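Local coordinates for chemotaxis signal transduction protein (Thermoanaerobacter tengcongensis, PDB 2QDL) that probably serves as the CheW scaffold of bacterial chemotaxis, coupling receptors to the histidine kinase CheA through a beta-barrel domain, at residues I84-L89 with I139-L144. Numbering follows the deposited sequence.
Sequences IIVEIL and IKLHFL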
loop_
_atom_site.group_PDB
_atom_site.type_symbol
_atom_site.label_atom_id
_atom_site.label_comp_id
_atom_site.label_asym_id
_atom_site.label_seq_id
_atom_site.Cartn_x
_atom_site.Cartn_y
_atom_site.Cartn_z
ATOM N N ILE A 84 6.904 2.214 -0.577
ATOM C CA ILE A 84 6.326 1.858 -1.879
ATOM C C ILE A 84 5.704 3.093 -2.490
ATOM O O ILE A 84 4.779 3.696 -1.910
ATOM C CB ILE A 84 5.248 0.769 -1.753
ATOM C CG1 ILE A 84 5.832 -0.471 -1.035
ATOM C CG2 ILE A 84 4.680 0.426 -3.110
ATOM C CD1 ILE A 84 4.830 -1.571 -0.810
ATOM N N ILE A 85 6.220 3.468 -3.655
ATOM C CA ILE A 85 5.686 4.607 -4.398
ATOM C C ILE A 85 4.524 4.157 -5.257
ATOM O O ILE A 85 4.646 3.254 -6.097
ATOM C CB ILE A 85 6.752 5.319 -5.247
ATOM C CG1 ILE A 85 8.022 5.602 -4.425
ATOM C CG2 ILE A 85 6.178 6.588 -5.973
ATOM C CD1 ILE A 85 7.832 6.462 -3.197
ATOM N N VAL A 86 3.382 4.781 -5.013
ATOM C CA VAL A 86 2.168 4.508 -5.766
ATOM C C VAL A 86 1.648 5.841 -6.391
ATOM O O VAL A 86 2.274 6.896 -6.264
ATOM C CB VAL A 86 1.078 3.821 -4.852
ATOM C CG1 VAL A 86 1.633 2.534 -4.201
ATOM C CG2 VAL A 86 0.556 4.795 -3.786
ATOM N N GLU A 87 0.511 5.770 -7.068
ATOM C CA GLU A 87 -0.119 6.942 -7.672
ATOM C C GLU A 87 -1.578 6.921 -7.278
ATOM O O GLU A 87 -2.230 5.914 -7.425
ATOM C CB GLU A 87 0.016 6.911 -9.192
ATOM C CG GLU A 87 -0.659 8.074 -9.858
ATOM C CD GLU A 87 -0.751 7.921 -11.378
ATOM O OE1 GLU A 87 -1.626 7.174 -11.907
ATOM O OE2 GLU A 87 0.060 8.578 -12.041
ATOM N N ILE A 88 -2.044 8.008 -6.695
ATOM C CA ILE A 88 -3.395 8.122 -6.201
ATOM C C ILE A 88 -3.914 9.423 -6.790
ATOM O O ILE A 88 -3.336 10.503 -6.563
ATOM C CB ILE A 88 -3.455 8.176 -4.655
ATOM C CG1 ILE A 88 -2.875 6.900 -4.037
ATOM C CG2 ILE A 88 -4.886 8.410 -4.175
ATOM C CD1 ILE A 88 -2.786 6.986 -2.546
ATOM N N LEU A 89 -4.967 9.278 -7.590
ATOM C CA LEU A 89 -5.608 10.361 -8.313
ATOM C C LEU A 89 -4.579 11.152 -9.113
ATOM O O LEU A 89 -4.540 12.381 -9.052
ATOM C CB LEU A 89 -6.414 11.241 -7.326
ATOM C CG LEU A 89 -7.628 10.577 -6.655
ATOM C CD1 LEU A 89 -8.189 11.499 -5.620
ATOM C CD2 LEU A 89 -8.708 10.202 -7.680
ATOM N N ILE A 139 -4.940 -3.875 -0.676
ATOM C CA ILE A 139 -5.275 -2.527 -0.240
ATOM C C ILE A 139 -5.852 -1.696 -1.384
ATOM O O ILE A 139 -5.384 -1.781 -2.521
ATOM C CB ILE A 139 -4.030 -1.826 0.372
ATOM C CG1 ILE A 139 -3.706 -2.455 1.744
ATOM C CG2 ILE A 139 -4.195 -0.245 0.391
ATOM C CD1 ILE A 139 -2.309 -2.095 2.259
ATOM N N LYS A 140 -6.880 -0.918 -1.081
ATOM C CA LYS A 140 -7.439 0.042 -2.022
ATOM C C LYS A 140 -6.784 1.364 -1.729
ATOM O O LYS A 140 -6.823 1.853 -0.592
ATOM C CB LYS A 140 -8.971 0.141 -1.848
ATOM C CG LYS A 140 -9.653 1.227 -2.651
ATOM C CD LYS A 140 -11.173 1.301 -2.397
ATOM C CE LYS A 140 -11.916 0.136 -3.072
ATOM N NZ LYS A 140 -13.432 0.122 -2.841
ATOM N N LEU A 141 -6.162 1.941 -2.756
ATOM C CA LEU A 141 -5.396 3.172 -2.608
ATOM C C LEU A 141 -6.233 4.441 -2.604
ATOM O O LEU A 141 -5.790 5.460 -2.080
ATOM C CB LEU A 141 -4.373 3.296 -3.739
ATOM C CG LEU A 141 -3.368 2.146 -3.907
ATOM C CD1 LEU A 141 -2.560 2.343 -5.164
ATOM C CD2 LEU A 141 -2.494 1.959 -2.662
ATOM N N HIS A 142 -7.413 4.399 -3.221
ATOM C CA HIS A 142 -8.230 5.587 -3.461
ATOM C C HIS A 142 -8.315 6.609 -2.300
ATOM O O HIS A 142 -7.990 7.786 -2.482
ATOM C CB HIS A 142 -9.644 5.157 -3.885
ATOM C CG HIS A 142 -10.451 6.255 -4.499
ATOM N ND1 HIS A 142 -11.650 6.032 -5.137
ATOM C CD2 HIS A 142 -10.215 7.587 -4.600
ATOM C CE1 HIS A 142 -12.124 7.181 -5.586
ATOM N NE2 HIS A 142 -11.274 8.138 -5.267
ATOM N N PHE A 143 -8.765 6.157 -1.129
ATOM C CA PHE A 143 -9.054 7.053 -0.016
ATOM C C PHE A 143 -8.002 7.141 1.095
ATOM O O PHE A 143 -8.286 7.700 2.166
ATOM C CB PHE A 143 -10.399 6.679 0.609
ATOM C CG PHE A 143 -11.511 6.496 -0.413
ATOM C CD1 PHE A 143 -11.950 7.570 -1.189
ATOM C CD2 PHE A 143 -12.089 5.241 -0.608
ATOM C CE1 PHE A 143 -12.972 7.400 -2.140
ATOM C CE2 PHE A 143 -13.115 5.043 -1.569
ATOM C CZ PHE A 143 -13.555 6.127 -2.332
ATOM N N LEU A 144 -6.808 6.601 0.859
ATOM C CA LEU A 144 -5.776 6.579 1.892
ATOM C C LEU A 144 -5.492 7.958 2.506
ATOM O O LEU A 144 -5.265 8.064 3.714
ATOM C CB LEU A 144 -4.479 5.900 1.412
ATOM C CG LEU A 144 -4.556 4.375 1.226
ATOM C CD1 LEU A 144 -3.230 3.859 0.573
ATOM C CD2 LEU A 144 -4.854 3.676 2.564
#
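I88, the last residue of strand 82-88, points its side chain at the type I turn running from L141 to L144. Its CB sends out two branches. CG2, anti to the backbone N, reaches the carbonyl oxygen of H142, with I88 CG2 and H142 O 3.6 Å apart. CG1, anti to the carbonyl carbon (chi1 -61°), lies 3.9 Å from L141 CB, the two side chains crossing at a slant. At the tip, I88 CD1 comes 3.4 Å from L141 O and more loosely meets L144 CD1 at 4.4 Å. Isoleucine suits this place because its branching at CB gives a short arm, CG2, for H142 O and a longer one, ending in CD1, for L141 O, which also accepts a weak hydrogen bond from L144 N. An alanine here removes CG1, CG2 and CD1 and would probably open a gap between strand and turn, with L141 CB and the carbonyl oxygens of L141 and H142 losing these neighbours.

Two residues earlier on the same side of the strand, compact V86 meets the longer L141 tip to tip, V86 CB to L141 CD1 being 3.9 Å; both side chains also touch L26 of strand 22-27, within the barrel. Toward the surface, L89 CD2 approaches H142 NE2 obliquely at 4.1 Å, while F143 places CE1 over the centre of one face of the same imidazole.

No hydrogen bond joins the two segments, so between them the contact rests on close packing, which depends on shape more than direction; R69 holds the end of the turn from outside through a hydrogen bond to L144 O.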